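Local atomic coordinates of phosphinothricin N-acetyltransferase (Brucella ovis, PDB entry 5DWM), a protein that probably transfers an acetyl group from acetyl-CoA to an amine such as that of phosphinothricin, as a member of the GNAT acyltransferase family. Residues Ala25-Gln29 against Glu39-Pro43; Ala85-Leu89 against Pro181-Ser187. One frame throughout, in Å; residues are numbered along the deposited sequence.

Contact 1 of 2, residues Ala25-Gln29 against Glu39-Pro43; sequences AIYTQ and EIEPP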
loop_
_atom_site.group_PDB
_atom_site.type_symbol
_atom_site.label_atom_id
_atom_site.label_comp_id
_atom_site.label_asym_id
_atom_site.label_seq_id
_atom_site.Cartn_x
_atom_site.Cartn_y
_atom_site.Cartn_z
ATOM N N ALA A 25 -11.045 3.953 22.238
ATOM C CA ALA A 25 -11.239 5.365 22.563
ATOM C C ALA A 25 -10.131 6.242 21.978
ATOM O O ALA A 25 -10.401 7.329 21.446
ATOM C CB ALA A 25 -11.345 5.556 24.081
ATOM N N ILE A 26 -8.879 5.787 22.060
ATOM C CA ILE A 26 -7.761 6.544 21.497
ATOM C C ILE A 26 -7.921 6.675 19.988
ATOM O O ILE A 26 -7.789 7.764 19.419
ATOM C CB ILE A 26 -6.429 5.870 21.865
ATOM C CG1 ILE A 26 -6.187 5.987 23.374
ATOM C CG2 ILE A 26 -5.268 6.479 21.081
ATOM C CD1 ILE A 26 -4.984 5.208 23.868
ATOM N N TYR A 27 -8.203 5.560 19.317
ATOM C CA TYR A 27 -8.343 5.606 17.865
ATOM C C TYR A 27 -9.556 6.436 17.449
ATOM O O TYR A 27 -9.503 7.142 16.429
ATOM C CB TYR A 27 -8.395 4.184 17.288
ATOM C CG TYR A 27 -8.306 4.155 15.777
ATOM C CD1 TYR A 27 -7.211 4.702 15.117
ATOM C CD2 TYR A 27 -9.326 3.608 15.012
ATOM C CE1 TYR A 27 -7.134 4.708 13.730
ATOM C CE2 TYR A 27 -9.260 3.606 13.615
ATOM C CZ TYR A 27 -8.156 4.164 12.994
ATOM O OH TYR A 27 -8.056 4.171 11.628
ATOM N N THR A 28 -10.644 6.379 18.226
ATOM C CA THR A 28 -11.821 7.189 17.920
ATOM C C THR A 28 -11.462 8.669 17.841
ATOM O O THR A 28 -11.859 9.369 16.902
ATOM C CB THR A 28 -12.912 6.936 18.965
ATOM O OG1 THR A 28 -13.437 5.614 18.792
ATOM C CG2 THR A 28 -14.051 7.968 18.851
ATOM N N GLN A 29 -10.704 9.166 18.824
ATOM C CA GLN A 29 -10.296 10.570 18.793
ATOM C C GLN A 29 -9.403 10.869 17.595
ATOM O O GLN A 29 -9.537 11.924 16.961
ATOM C CB GLN A 29 -9.599 10.954 20.101
ATOM C CG GLN A 29 -10.542 11.010 21.288
ATOM C CD GLN A 29 -11.818 11.760 20.958
ATOM O OE1 GLN A 29 -11.777 12.919 20.543
ATOM N NE2 GLN A 29 -12.959 11.090 21.114
ATOM N N GLU A 39 -9.620 6.802 7.912
ATOM C CA GLU A 39 -11.002 6.450 8.194
ATOM C C GLU A 39 -11.774 7.692 8.618
ATOM O O GLU A 39 -11.198 8.666 9.105
ATOM C CB GLU A 39 -11.085 5.357 9.263
ATOM C CG GLU A 39 -10.427 4.062 8.817
ATOM C CD GLU A 39 -10.732 2.892 9.738
ATOM O OE1 GLU A 39 -9.944 2.656 10.670
ATOM O OE2 GLU A 39 -11.756 2.201 9.527
ATOM N N ILE A 40 -13.088 7.661 8.394
ATOM C CA ILE A 40 -13.972 8.768 8.725
ATOM C C ILE A 40 -14.880 8.430 9.896
ATOM O O ILE A 40 -15.121 9.272 10.764
ATOM C CB ILE A 40 -14.807 9.183 7.495
ATOM C CG1 ILE A 40 -13.913 9.367 6.273
ATOM C CG2 ILE A 40 -15.635 10.431 7.804
ATOM C CD1 ILE A 40 -12.822 10.339 6.466
ATOM N N GLU A 41 -15.370 7.194 9.954
ATOM C CA GLU A 41 -16.267 6.754 11.010
ATOM C C GLU A 41 -15.499 5.871 11.979
ATOM O O GLU A 41 -14.951 4.841 11.551
ATOM C CB GLU A 41 -17.413 5.971 10.387
ATOM C CG GLU A 41 -18.411 5.398 11.353
ATOM C CD GLU A 41 -19.459 4.566 10.644
ATOM O OE1 GLU A 41 -19.811 4.912 9.497
ATOM O OE2 GLU A 41 -19.917 3.561 11.227
ATOM N N PRO A 42 -15.414 6.227 13.262
ATOM C CA PRO A 42 -14.662 5.418 14.224
ATOM C C PRO A 42 -15.188 3.995 14.277
ATOM O O PRO A 42 -16.408 3.777 14.368
ATOM C CB PRO A 42 -14.913 6.142 15.556
ATOM C CG PRO A 42 -15.171 7.549 15.168
ATOM C CD PRO A 42 -15.922 7.475 13.858
ATOM N N PRO A 43 -14.301 3.001 14.188
ATOM C CA PRO A 43 -14.729 1.606 14.353
ATOM C C PRO A 43 -15.260 1.346 15.757
ATOM O O PRO A 43 -14.901 2.017 16.726
ATOM C CB PRO A 43 -13.443 0.804 14.107
ATOM C CG PRO A 43 -12.532 1.741 13.362
ATOM C CD PRO A 43 -12.868 3.114 13.866
HETATM O O HOH W 1 -15.682 3.912 18.637
HETATM O O HOH W 2 -12.361 3.549 16.995
#
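Residues 25-29, within helix 20-33, and the irregular chain 39-43, which returns after the helix, come closest at Thr28 and Pro42, whose CA atoms are 5.0 Å apart. This is the helix-loop-helix part of the GNAT fold: the loop runs back beside the helix it has just left and leads into helix 45-58. Tyr27 makes the direct polar link. With CG anti to the backbone N (chi1 -170°), its ring extends from the helix to Glu39, and its hydroxyl OH donates to Glu39 OE1 at 2.6 Å. The oxygen accepts through its anti lone pair, the one facing away from OE2, and lies near the ring plane. Ring and carboxylate are turned 40° from each other. Glu39 OE1 also forms a salt bridge with Arg51 of helix 45-58, which would stabilise its negative charge, while Ser37 OG bonds to both Tyr27 OH and Glu39 N, linking the ring to the backbone of the loop. The same edge of the Tyr27 ring rests against Pro43, CE2 lying 3.7 Å from Pro43 CD. Tyr27 also meets Tyr95 of strand 89-96 edge to face. Thr28 meets the pyrrolidine ring of Pro42 crosswise: Thr28 OG1 is 3.6 Å from Pro42 CB, and Thr28 CG2 is 3.9 Å from both CB and CG of Pro42. The hydroxyl OG1 turns back to the carbonyl of Thr24, one turn earlier in the helix, and also takes hydrogens from two waters. Each of these waters gives its second hydrogen to the carbonyl oxygen of Pro43: water 1 stands 2.8 Å from both Thr28 OG1 and Pro43 O, and water 2 bridges the same two atoms, Thr28 OG1 and Pro43 O, at 2.9 and 3.0 Å.

Contact 2 of 2, residues Ala85-Leu89 against Pro181-Ser187; sequences AYRWL and PGPSPLS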
loop_
_atom_site.group_PDB
_atom_site.type_symbol
_atom_site.label_atom_id
_atom_site.label_comp_id
_atom_site.label_asym_id
_atom_site.label_seq_id
_atom_site.Cartn_x
_atom_site.Cartn_y
_atom_site.Cartn_z
ATOM N N ALA A 85 6.921 -11.957 -2.052
ATOM C CA ALA A 85 8.183 -11.222 -2.117
ATOM C C ALA A 85 8.252 -10.094 -1.093
ATOM O O ALA A 85 9.355 -9.656 -0.753
ATOM C CB ALA A 85 8.434 -10.682 -3.530
ATOM N N TYR A 86 7.106 -9.625 -0.584
ATOM C CA TYR A 86 7.031 -8.556 0.412
ATOM C C TYR A 86 7.227 -9.042 1.850
ATOM O O TYR A 86 7.117 -8.228 2.775
ATOM C CB TYR A 86 5.650 -7.893 0.368
ATOM C CG TYR A 86 5.363 -6.914 -0.757
ATOM C CD1 TYR A 86 6.063 -5.715 -0.867
ATOM C CD2 TYR A 86 4.333 -7.152 -1.668
ATOM C CE1 TYR A 86 5.764 -4.793 -1.866
ATOM C CE2 TYR A 86 4.030 -6.234 -2.672
ATOM C CZ TYR A 86 4.747 -5.056 -2.767
ATOM O OH TYR A 86 4.427 -4.140 -3.760
ATOM N N ARG A 87 7.486 -10.334 2.080
ATOM C CA ARG A 87 7.397 -10.886 3.435
ATOM C C ARG A 87 8.489 -10.408 4.386
ATOM O O ARG A 87 8.399 -10.713 5.577
ATOM C CB ARG A 87 7.326 -12.423 3.420
ATOM C CG ARG A 87 5.957 -12.969 3.032
ATOM C CD ARG A 87 5.914 -14.496 3.043
ATOM N NE ARG A 87 6.115 -15.069 4.376
ATOM C CZ ARG A 87 5.142 -15.265 5.263
ATOM N NH1 ARG A 87 3.891 -14.921 4.968
ATOM N NH2 ARG A 87 5.420 -15.796 6.447
ATOM N N TRP A 88 9.509 -9.691 3.908
ATOM C CA TRP A 88 10.512 -9.094 4.781
ATOM C C TRP A 88 10.246 -7.617 5.058
ATOM O O TRP A 88 11.090 -6.946 5.657
ATOM C CB TRP A 88 11.919 -9.303 4.209
ATOM C CG TRP A 88 12.347 -10.752 4.148
ATOM C CD1 TRP A 88 13.072 -11.432 5.087
ATOM C CD2 TRP A 88 12.082 -11.688 3.094
ATOM N NE1 TRP A 88 13.277 -12.731 4.680
ATOM C CE2 TRP A 88 12.674 -12.915 3.463
ATOM C CE3 TRP A 88 11.395 -11.610 1.874
ATOM C CZ2 TRP A 88 12.607 -14.052 2.654
ATOM C CZ3 TRP A 88 11.326 -12.745 1.071
ATOM C CH2 TRP A 88 11.927 -13.948 1.467
ATOM N N LEU A 89 9.089 -7.108 4.645
ATOM C CA LEU A 89 8.706 -5.710 4.787
ATOM C C LEU A 89 7.528 -5.646 5.754
ATOM O O LEU A 89 6.508 -6.306 5.535
ATOM C CB LEU A 89 8.309 -5.147 3.417
ATOM C CG LEU A 89 7.703 -3.736 3.413
ATOM C CD1 LEU A 89 8.754 -2.726 3.856
ATOM C CD2 LEU A 89 7.152 -3.408 2.025
ATOM N N PRO A 181 18.531 -12.627 2.316
ATOM C CA PRO A 181 17.683 -12.948 3.465
ATOM C C PRO A 181 17.744 -14.429 3.797
ATOM O O PRO A 181 18.202 -15.260 3.009
ATOM C CB PRO A 181 16.280 -12.573 2.977
ATOM C CG PRO A 181 16.338 -12.803 1.511
ATOM C CD PRO A 181 17.740 -12.427 1.089
ATOM N N GLY A 182 17.283 -14.743 5.002
ATOM C CA GLY A 182 17.020 -16.108 5.379
ATOM C C GLY A 182 15.570 -16.449 5.106
ATOM O O GLY A 182 14.908 -15.808 4.282
ATOM N N PRO A 183 15.046 -17.465 5.794
ATOM C CA PRO A 183 13.624 -17.794 5.648
ATOM C C PRO A 183 12.762 -16.589 5.977
ATOM O O PRO A 183 13.123 -15.746 6.800
ATOM C CB PRO A 183 13.415 -18.915 6.671
ATOM C CG PRO A 183 14.767 -19.517 6.845
ATOM C CD PRO A 183 15.736 -18.382 6.716
ATOM N N SER A 184 11.619 -16.503 5.310
ATOM C CA SER A 184 10.761 -15.350 5.512
ATOM C C SER A 184 10.282 -15.318 6.961
ATOM O O SER A 184 10.068 -16.373 7.572
ATOM C CB SER A 184 9.567 -15.386 4.556
ATOM O OG SER A 184 8.610 -16.348 4.960
ATOM N N PRO A 185 10.145 -14.135 7.557
ATOM C CA PRO A 185 9.640 -14.062 8.929
ATOM C C PRO A 185 8.241 -14.651 9.023
ATOM O O PRO A 185 7.482 -14.673 8.050
ATOM C CB PRO A 185 9.623 -12.555 9.215
ATOM C CG PRO A 185 10.629 -11.981 8.281
ATOM C CD PRO A 185 10.537 -12.817 7.036
ATOM N N LEU A 186 7.911 -15.150 10.210
ATOM C CA LEU A 186 6.557 -15.603 10.533
ATOM C C LEU A 186 6.127 -16.815 9.714
ATOM O O LEU A 186 4.928 -17.055 9.544
ATOM C CB LEU A 186 5.526 -14.471 10.417
ATOM C CG LEU A 186 5.814 -13.201 11.221
ATOM C CD1 LEU A 186 4.743 -12.155 10.967
ATOM C CD2 LEU A 186 5.912 -13.518 12.706
ATOM N N SER A 187 7.082 -17.583 9.197
ATOM C CA SER A 187 6.760 -18.770 8.414
ATOM C C SER A 187 6.996 -20.029 9.238
ATOM O O SER A 187 6.256 -21.008 9.132
ATOM C CB SER A 187 7.582 -18.811 7.118
ATOM O OG SER A 187 8.974 -18.848 7.383
ATOM O OXT SER A 187 7.927 -20.094 10.037
HETATM O O HOH W 3 6.748 -12.428 6.926
HETATM O O HOH W 4 15.603 -13.398 6.756
#
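The carbonyl oxygen of Pro185 is gripped twice: water 3 donates to Pro185 O at 2.6 Å and also to Arg87 O, and Arg87 NH2 adds a weak, strongly bent hydrogen bond to Pro185 O at 2.8 Å. A straighter bond orients the guanidinium: Arg87 NE donates to Ser184 OG over 2.9 Å at 162°, with the oxygen almost in the guanidinium plane. The bend of the arginine chain at chi3 (65°) turns NE and NH2 to the tail, where NH2 comes alongside the Ser184-Ser187 type II turn. That turn is tied inwardly as well, Ser187 OG donating to Ser184 O at 2.7 Å. Beside this polar end, Trp88 lies between two parts of the tail. Pro181 CB covers one face, 3.8 Å from the centroid of the five-membered ring. The opposite face receives Pro185 CD, 3.8 Å from the same centroid, and Ser184 CB, 4.2 Å from that of the six-membered ring; all three are CH-pi contacts. At the rim, Gly182 O sits near the ring plane, 3.3 Å from Trp88 CZ2. Water 4 accepts from Gly182 N and, weakly, from Trp88 NE1. The main chain of Trp88 is bonded to Arg123 and Gln124, and its side chain, like that of Pro181, packs on Phe158 of the second subunit; Pro185 and Leu186 rest on Phe122 and Phe60. Far from the acetyl-CoA site, the C-terminal tail thus holds the indole between Pro181 on one face and Ser184 and Pro185 on the other through CH-pi contacts, and lies over the type I turn Tyr86-Leu89, which opens strand 89-96 of the GNAT sheet.

How the contacts relate
Contacts 1 and 2 lie on opposite sides of the chain's centre, their own centres 31 Å apart and their nearest atoms about 19 Å apart. Strand 89-96 connects their neighbourhoods: it starts at Leu89 in contact 2 and carries Ile94 and Ile96, which bind acetyl-CoA in a structure of this protein, each about 10 Å from the side chain of Tyr27 in contact 1. Contact 2 is remote from that site. The dimer adds a second relation: Ile40 packs on Pro84 of the second subunit, and Glu39 makes a long, weak ion pair with its Arg83, just ahead of its own 85-89, while Ala85 and Tyr86 meet Tyr38 of the second subunit.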